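Local coordinates for charybdin (Charybdis maritima, PDB 2B7U), which belongs to the ribosome-inactivating protein family, a group of toxin-like proteins known best from plants, at residues A[166-169]-A[174-177]. Sequence-based numbering, arbitrary orientation.
Sequences CEAT and IANH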
loop_
_atom_site.group_PDB
_atom_site.type_symbol
_atom_site.label_atom_id
_atom_site.label_comp_id
_atom_site.label_asym_id
_atom_site.label_seq_id
_atom_site.Cartn_x
_atom_site.Cartn_y
_atom_site.Cartn_z
ATOM N N CYS A 166 -3.184 -0.498 -0.054
ATOM C CA CYS A 166 -1.781 -0.381 0.424
ATOM C C CYS A 166 -1.659 0.520 1.665
ATOM O O CYS A 166 -1.102 0.105 2.697
ATOM C CB CYS A 166 -0.863 0.065 -0.665
ATOM S SG CYS A 166 -0.971 -1.060 -2.114
ATOM N N GLU A 167 -2.181 1.737 1.599
ATOM C CA GLU A 167 -2.043 2.617 2.738
ATOM C C GLU A 167 -2.864 2.111 3.936
ATOM O O GLU A 167 -2.449 2.213 5.085
ATOM C CB GLU A 167 -2.432 4.040 2.387
ATOM C CG GLU A 167 -1.717 4.618 1.185
ATOM C CD GLU A 167 -0.233 4.762 1.345
ATOM O OE1 GLU A 167 0.293 4.551 2.469
ATOM O OE2 GLU A 167 0.443 5.073 0.334
ATOM N N ALA A 168 -4.064 1.589 3.682
ATOM C CA ALA A 168 -4.871 0.989 4.757
ATOM C C ALA A 168 -4.155 -0.187 5.427
ATOM O O ALA A 168 -4.214 -0.344 6.650
ATOM C CB ALA A 168 -6.226 0.547 4.212
ATOM N N THR A 169 -3.448 -0.999 4.641
ATOM C CA THR A 169 -2.675 -2.120 5.177
ATOM C C THR A 169 -1.538 -1.597 6.064
ATOM O O THR A 169 -1.317 -2.089 7.168
ATOM C CB THR A 169 -2.156 -2.994 4.035
ATOM O OG1 THR A 169 -3.286 -3.627 3.394
ATOM C CG2 THR A 169 -1.218 -4.066 4.495
ATOM N N ILE A 174 -5.809 4.659 9.028
ATOM C CA ILE A 174 -6.253 4.770 7.631
ATOM C C ILE A 174 -7.269 3.667 7.327
ATOM O O ILE A 174 -8.359 3.954 6.784
ATOM C CB ILE A 174 -5.068 4.794 6.637
ATOM C CG1 ILE A 174 -4.201 6.022 6.923
ATOM C CG2 ILE A 174 -5.565 4.860 5.208
ATOM C CD1 ILE A 174 -3.002 6.180 6.031
ATOM N N ALA A 175 -6.953 2.418 7.692
ATOM C CA ALA A 175 -7.915 1.322 7.565
ATOM C C ALA A 175 -9.222 1.645 8.275
ATOM O O ALA A 175 -10.305 1.440 7.710
ATOM C CB ALA A 175 -7.377 0.031 8.084
ATOM N N ASN A 176 -9.121 2.156 9.491
ATOM C CA ASN A 176 -10.328 2.531 10.268
ATOM C C ASN A 176 -11.136 3.584 9.535
ATOM O O ASN A 176 -12.377 3.485 9.428
ATOM C CB ASN A 176 -9.968 3.046 11.667
ATOM C CG ASN A 176 -9.521 1.947 12.606
ATOM O OD1 ASN A 176 -9.749 0.769 12.342
ATOM N ND2 ASN A 176 -8.894 2.334 13.719
ATOM N N HIS A 177 -10.442 4.602 9.029
ATOM C CA HIS A 177 -11.112 5.713 8.399
ATOM C C HIS A 177 -11.907 5.247 7.201
ATOM O O HIS A 177 -13.058 5.660 6.988
ATOM C CB HIS A 177 -10.108 6.772 7.944
ATOM C CG HIS A 177 -10.752 7.924 7.248
ATOM N ND1 HIS A 177 -11.475 8.885 7.919
ATOM C CD2 HIS A 177 -10.804 8.256 5.938
ATOM C CE1 HIS A 177 -11.945 9.761 7.048
ATOM N NE2 HIS A 177 -11.552 9.406 5.843
#
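A168 and A175 bring two consecutive helices of the ribosome-inactivating protein fold into close contact, their CA atoms only 4.2 Å apart. Helix 151-170 ends and helix 172-180 begins almost at once; the short connection holds the backbones close, and alanine at both nearest positions is consistent with that approach. Side chain meets side chain mainly through apolar groups, and the closest approaches are of methyls to the backbone. The methyl of A168 packs on the backbone of A175, with CB of A168 3.8 Å from CA of A175, and the two CB atoms lie 4.1 Å apart. Beside this alanine pair, I174 lies against the backbone of the first helix. A chi1 of -62° sets CG1 of I174 beside its backbone N and leaves CG2 opposite that N, where it packs on A168, 3.9 Å from the A168 N, while CD1 reaches 4.1 Å from the carbonyl O of E167. The carboxylate of E167 leads away from the second helix: its OE2 is hydrogen-bonded to Y117 OH and forms a salt bridge with R170. M194 and E199 of helix 192-199 touch I174, and R32 of helix 21-35 touches A175. R32 also donates from NH1 to the carbonyl O of A168, the same oxygen that CB of A175 approaches to 3.5 Å.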